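Local coordinates for nucleotidyl transferase (Methanothermobacter thermautotrophicus, PDB 6PLJ), which probably transfers nucleotidyl groups and may take part in pseudomurein cell-wall synthesis, at residues T61-E64 against A65-A69; G190-N193 against P194-M198. All coordinates share one frame; numbering follows the deposited sequence.

Contact 1. Residues T61-E64 against A65-A69; sequences TVIE and ATVKA
Glu-64 brings two flat groups to this helix start: a peptide carbonyl whose O takes Lys-68 N at 2.9 Å, and a carboxylate that Thr-61 grips through OE2. There, Thr-61 OG1 donates to Glu-64 OE2 at 2.7 Å, and OE2 receives it on its anti lone pair, away from OE1. The same hydroxyl oxygen, Thr-61 OG1, accepts from Glu-64 N at 3.2 Å, and Thr-61 N gives OE2 a weak second bond. This is a capping box, with Thr-61 as N-cap. Glu-64 CG stands beside its own backbone N (chi1 -74°), which turns the acid back toward the start of the helix, where the N-terminal peptides would tend to favour its charged form. Regular bonds follow, such as Ala-65 N to Thr-61 O at 2.9 Å. Ile-63 CD1 lies 4.3 Å from Val-67 CG2, a loose apolar touch one turn apart, while Val-67 CG2 also rests 3.4 Å from Ile-63 O. Thr-66 OG1 has its own partner beyond the helix, Gly-131 O. The side chains of Ile-63 and Thr-66 pack on Val-29 of strand 25-31, and Val-62 and Ala-65 lean on Leu-57 of strand 56-57. Thr-61, Ile-63 and Glu-64 touch Ala-92 of helix 86-92, so the capped turn meets both the sheet and that helix.

Contact 2. Residues G190-N193 against P194-M198; sequences GNIN and PLLWM
Two first torsions bring Asn-193 and Trp-197 together across one helical turn: the asparagine carries CG opposite its backbone N (chi1 -178°), while the tryptophan holds CG beside its own N (chi1 -74°). The side chains then run side by side and point the same way, with amide and indole planes 82° apart, nearly perpendicular. Asn-193 OD1 meets the ring at its edge, in plane, 3.0 Å from Trp-197 NE1 and 3.2 Å from Trp-197 CD1. Because it sits between these two atoms, the NE1 bond is bent and weak. The other amide branch is held more firmly: Asn-193 ND2 donates to the carbonyls of Ala-167 and Ile-170, which fixes the flip of the amide and presents OD1 to the indole. A leucine here would probably leave those two carbonyls without their donor and the indole N-H without its acceptor. On the backbone, Asn-193 O takes Trp-197 N at 3.2 Å and, weakly, Leu-196 N. Pro-194 packs its CD 3.6 Å from Asn-191 CB. Toward the interior, Ile-192 CD1 approaches Leu-195 CD1 at 4.3 Å, and Ile-192 and Leu-196 both touch Leu-174 of strand 174-177. The arrangement is a helix start with proline in its first turn, where a missing N-H costs little, laid against the central sheet of an alpha/beta nucleotidyltransferase-like fold.

How the contacts relate
Both contacts show the same principle, a helix start whose side chains interact one turn apart, at distant places in one fold. Contact 1 comes first along the chain, opening helix 62-72, and contact 2 follows much later, opening helix 192-201. Their centres lie 24 Å apart on opposite sides of the chain's centre, and their nearest atoms are about 14 Å apart, so they do not touch. What joins them is the mixed eight-stranded sheet: helix 62-72 rests on strand 25-31, helix 192-201 on strand 174-177, with strand 125-130 between those two. Both belong to the MobA-like NTP transferase domain, and each brings the first turns of a helix against a different strand of its sheet.

Contact 1. Residues T61-E64 against A65-A69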
ATOM      1  N   THR A  61      -4.671   5.978 -13.929  1.00 16.94           N
ATOM      2  CA  THR A  61      -4.595   4.553 -13.637  1.00 14.77           C
ATOM      3  C   THR A  61      -4.727   4.312 -12.135  1.00 13.25           C
ATOM      4  O   THR A  61      -4.587   5.224 -11.312  1.00 12.35           O
ATOM      5  CB  THR A  61      -3.229   4.012 -14.054  1.00 14.47           C
ATOM      6  OG1 THR A  61      -2.221   4.783 -13.400  1.00 13.58           O
ATOM      7  CG2 THR A  61      -3.023   4.095 -15.563  1.00 14.71           C
ATOM      8  N   VAL A  62      -4.966   3.057 -11.783  1.00 11.52           N
ATOM      9  CA  VAL A  62      -5.001   2.638 -10.392  1.00 10.73           C
ATOM     10  C   VAL A  62      -3.763   3.135  -9.655  1.00 10.24           C
ATOM     11  O   VAL A  62      -3.873   3.684  -8.573  1.00  9.64           O
ATOM     12  CB  VAL A  62      -5.132   1.089 -10.309  1.00 10.53           C
ATOM     13  CG1 VAL A  62      -4.758   0.528  -8.934  1.00 10.50           C
ATOM     14  CG2 VAL A  62      -6.554   0.679 -10.660  1.00 10.54           C
ATOM     15  N   ILE A  63      -2.576   2.893 -10.219  1.00  9.98           N
ATOM     16  CA  ILE A  63      -1.359   3.267  -9.498  1.00  9.84           C
ATOM     17  C   ILE A  63      -1.245   4.779  -9.316  1.00 10.22           C
ATOM     18  O   ILE A  63      -0.854   5.246  -8.245  1.00  9.55           O
ATOM     19  CB  ILE A  63      -0.076   2.651 -10.110  1.00 10.10           C
ATOM     20  CG1 ILE A  63       1.138   2.928  -9.209  1.00 10.23           C
ATOM     21  CG2 ILE A  63       0.201   3.142 -11.531  1.00 10.14           C
ATOM     22  CD1 ILE A  63       1.011   2.372  -7.804  1.00 10.29           C
ATOM     23  N   GLU A  64      -1.633   5.543 -10.331  1.00 10.57           N
ATOM     24  CA  GLU A  64      -1.635   6.999 -10.195  1.00 11.17           C
ATOM     25  C   GLU A  64      -2.615   7.428  -9.106  1.00 10.78           C
ATOM     26  O   GLU A  64      -2.328   8.360  -8.350  1.00 11.04           O
ATOM     27  CB  GLU A  64      -1.993   7.684 -11.518  1.00 12.11           C
ATOM     28  CG  GLU A  64      -0.881   7.649 -12.548  1.00 13.43           C
ATOM     29  CD  GLU A  64      -1.365   8.017 -13.939  1.00 14.74           C
ATOM     30  OE1 GLU A  64      -1.288   9.219 -14.301  1.00 16.74           O
ATOM     31  OE2 GLU A  64      -1.798   7.102 -14.669  1.00 14.77           O
ATOM     32  N   ALA A  65      -3.770   6.773  -9.030  1.00 10.14           N
ATOM     33  CA  ALA A  65      -4.737   7.083  -7.979  1.00 10.48           C
ATOM     34  C   ALA A  65      -4.167   6.850  -6.585  1.00 10.31           C
ATOM     35  O   ALA A  65      -4.316   7.681  -5.689  1.00 10.94           O
ATOM     36  CB  ALA A  65      -6.010   6.295  -8.177  1.00 10.40           C
ATOM     37  N   THR A  66      -3.502   5.719  -6.400  1.00  9.96           N
ATOM     38  CA  THR A  66      -2.889   5.416  -5.112  1.00  9.94           C
ATOM     39  C   THR A  66      -1.838   6.451  -4.739  1.00  9.85           C
ATOM     40  O   THR A  66      -1.834   6.948  -3.622  1.00 10.71           O
ATOM     41  CB  THR A  66      -2.246   4.034  -5.116  1.00 10.16           C
ATOM     42  OG1 THR A  66      -3.270   3.067  -5.339  1.00 10.60           O
ATOM     43  CG2 THR A  66      -1.544   3.737  -3.810  1.00 10.49           C
ATOM     44  N   VAL A  67      -0.951   6.753  -5.671  1.00  9.97           N
ATOM     45  CA  VAL A  67       0.139   7.692  -5.408  1.00 10.08           C
ATOM     46  C   VAL A  67      -0.420   9.086  -5.105  1.00 10.62           C
ATOM     47  O   VAL A  67       0.034   9.740  -4.168  1.00 10.33           O
ATOM     48  CB  VAL A  67       1.143   7.722  -6.571  1.00 10.22           C
ATOM     49  CG1 VAL A  67       2.123   8.883  -6.432  1.00 10.41           C
ATOM     50  CG2 VAL A  67       1.883   6.385  -6.642  1.00 10.39           C
ATOM     51  N   LYS A  68      -1.425   9.510  -5.865  1.00 11.02           N
ATOM     52  CA  LYS A  68      -2.042  10.799  -5.609  1.00 12.12           C
ATOM     53  C   LYS A  68      -2.589  10.889  -4.188  1.00 11.60           C
ATOM     54  O   LYS A  68      -2.413  11.902  -3.515  1.00 11.02           O
ATOM     55  CB  LYS A  68      -3.163  11.067  -6.607  1.00 13.62           C
ATOM     56  CG  LYS A  68      -3.878  12.391  -6.430  1.00 16.00           C
ATOM     57  CD  LYS A  68      -2.926  13.555  -6.575  1.00 18.09           C
ATOM     58  CE  LYS A  68      -3.629  14.872  -6.336  0.70 18.74           C
ATOM     59  NZ  LYS A  68      -2.736  15.985  -6.704  0.70 19.56           N
ATOM     60  N   ALA A  69      -3.249   9.833  -3.722  1.00 10.65           N
ATOM     61  CA  ALA A  69      -3.767   9.816  -2.346  1.00 10.59           C
ATOM     62  C   ALA A  69      -2.665   9.936  -1.298  1.00 10.48           C
ATOM     63  O   ALA A  69      -2.796  10.675  -0.316  1.00 10.21           O
ATOM     64  CB  ALA A  69      -4.609   8.584  -2.110  1.00 10.62           C
TER

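Contact 2. Residues G190-N193 against P194-M198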
ATOM      1  N   GLY A 190       7.183 -13.241   3.538  1.00 30.23           N
ATOM      2  CA  GLY A 190       6.973 -12.336   2.410  1.00 27.91           C
ATOM      3  C   GLY A 190       5.697 -11.517   2.449  1.00 26.03           C
ATOM      4  O   GLY A 190       5.649 -10.437   1.882  1.00 23.35           O
ATOM      5  N   ASN A 191       4.655 -12.048   3.086  1.00 25.93           N
ATOM      6  CA  ASN A 191       3.346 -11.388   3.177  1.00 25.59           C
ATOM      7  C   ASN A 191       3.344 -10.463   4.375  1.00 22.40           C
ATOM      8  O   ASN A 191       4.051 -10.725   5.337  1.00 23.62           O
ATOM      9  CB  ASN A 191       2.244 -12.433   3.359  1.00 28.08           C
ATOM     10  CG  ASN A 191       2.145 -13.379   2.184  1.00 30.43           C
ATOM     11  OD1 ASN A 191       2.515 -14.550   2.278  1.00 33.95           O
ATOM     12  ND2 ASN A 191       1.669 -12.869   1.061  1.00 32.65           N
ATOM     13  N   ILE A 192       2.554  -9.391   4.335  1.00 20.06           N
ATOM     14  CA  ILE A 192       2.549  -8.437   5.445  1.00 19.17           C
ATOM     15  C   ILE A 192       1.781  -8.948   6.677  1.00 18.49           C
ATOM     16  O   ILE A 192       2.193  -8.691   7.810  1.00 17.39           O
ATOM     17  CB  ILE A 192       2.068  -7.018   5.015  1.00 19.50           C
ATOM     18  CG1 ILE A 192       2.380  -5.969   6.095  1.00 20.10           C
ATOM     19  CG2 ILE A 192       0.580  -6.983   4.707  1.00 20.59           C
ATOM     20  CD1 ILE A 192       3.860  -5.744   6.332  1.00 21.36           C
ATOM     21  N   ASN A 193       0.692  -9.685   6.470  1.00 18.95           N
ATOM     22  CA  ASN A 193      -0.158 -10.045   7.601  1.00 18.84           C
ATOM     23  C   ASN A 193       0.563 -10.919   8.641  1.00 18.78           C
ATOM     24  O   ASN A 193       0.497 -10.616   9.823  1.00 17.78           O
ATOM     25  CB  ASN A 193      -1.492 -10.655   7.149  1.00 19.29           C
ATOM     26  CG  ASN A 193      -2.395 -10.972   8.322  1.00 19.45           C
ATOM     27  OD1 ASN A 193      -2.473 -12.122   8.761  1.00 20.46           O
ATOM     28  ND2 ASN A 193      -3.038  -9.955   8.871  1.00 18.24           N
ATOM     29  N   PRO A 194       1.309 -11.951   8.200  1.00 20.08           N
ATOM     30  CA  PRO A 194       2.112 -12.723   9.171  1.00 20.93           C
ATOM     31  C   PRO A 194       3.095 -11.882   9.998  1.00 20.04           C
ATOM     32  O   PRO A 194       3.265 -12.137  11.201  1.00 20.18           O
ATOM     33  CB  PRO A 194       2.840 -13.747   8.290  1.00 20.89           C
ATOM     34  CG  PRO A 194       1.960 -13.914   7.113  1.00 21.51           C
ATOM     35  CD  PRO A 194       1.367 -12.553   6.857  1.00 21.52           C
ATOM     36  N   LEU A 195       3.704 -10.856   9.392  1.00 20.02           N
ATOM     37  CA  LEU A 195       4.550  -9.932  10.158  1.00 19.10           C
ATOM     38  C   LEU A 195       3.814  -9.157  11.237  1.00 18.02           C
ATOM     39  O   LEU A 195       4.382  -8.865  12.278  1.00 18.44           O
ATOM     40  CB  LEU A 195       5.270  -8.909   9.249  1.00 20.02           C
ATOM     41  CG  LEU A 195       6.562  -9.306   8.567  1.00 20.89           C
ATOM     42  CD1 LEU A 195       7.129  -8.087   7.843  1.00 20.50           C
ATOM     43  CD2 LEU A 195       7.583  -9.869   9.554  1.00 20.47           C
ATOM     44  N   LEU A 196       2.564  -8.769  10.979  1.00 16.50           N
ATOM     45  CA  LEU A 196       1.798  -8.036  11.972  1.00 16.56           C
ATOM     46  C   LEU A 196       1.496  -8.925  13.199  1.00 17.39           C
ATOM     47  O   LEU A 196       1.581  -8.472  14.339  1.00 17.51           O
ATOM     48  CB  LEU A 196       0.509  -7.499  11.358  1.00 16.32           C
ATOM     49  CG  LEU A 196       0.692  -6.486  10.228  1.00 15.90           C
ATOM     50  CD1 LEU A 196      -0.626  -6.263   9.505  1.00 16.12           C
ATOM     51  CD2 LEU A 196       1.238  -5.177  10.767  1.00 15.55           C
ATOM     52  N   TRP A 197       1.166 -10.182  12.935  1.00 18.86           N
ATOM     53  CA  TRP A 197       0.973 -11.173  14.002  1.00 19.88           C
ATOM     54  C   TRP A 197       2.264 -11.398  14.798  1.00 21.19           C
ATOM     55  O   TRP A 197       2.219 -11.515  16.015  1.00 22.16           O
ATOM     56  CB  TRP A 197       0.486 -12.499  13.426  1.00 19.72           C
ATOM     57  CG  TRP A 197      -0.945 -12.506  12.994  1.00 19.37           C
ATOM     58  CD1 TRP A 197      -1.414 -12.540  11.714  1.00 19.87           C
ATOM     59  CD2 TRP A 197      -2.098 -12.535  13.845  1.00 19.77           C
ATOM     60  NE1 TRP A 197      -2.784 -12.572  11.711  1.00 19.48           N
ATOM     61  CE2 TRP A 197      -3.232 -12.576  13.004  1.00 19.70           C
ATOM     62  CE3 TRP A 197      -2.283 -12.529  15.233  1.00 20.07           C
ATOM     63  CZ2 TRP A 197      -4.540 -12.622  13.505  1.00 19.52           C
ATOM     64  CZ3 TRP A 197      -3.589 -12.561  15.736  1.00 20.39           C
ATOM     65  CH2 TRP A 197      -4.695 -12.603  14.868  1.00 19.82           C
ATOM     66  N   MET A 198       3.397 -11.451  14.097  0.50 22.76           N
ATOM     67  CA  MET A 198       4.721 -11.518  14.734  0.50 24.16           C
ATOM     68  C   MET A 198       4.959 -10.336  15.664  0.50 23.61           C
ATOM     69  O   MET A 198       5.358 -10.514  16.814  0.50 24.43           O
ATOM     70  CB  MET A 198       5.822 -11.530  13.678  0.50 26.29           C
ATOM     71  CG  MET A 198       6.205 -12.896  13.150  0.50 28.14           C
ATOM     72  SD  MET A 198       7.822 -12.802  12.361  0.50 32.02           S
ATOM     73  CE  MET A 198       8.686 -11.764  13.540  0.50 31.16           C
TER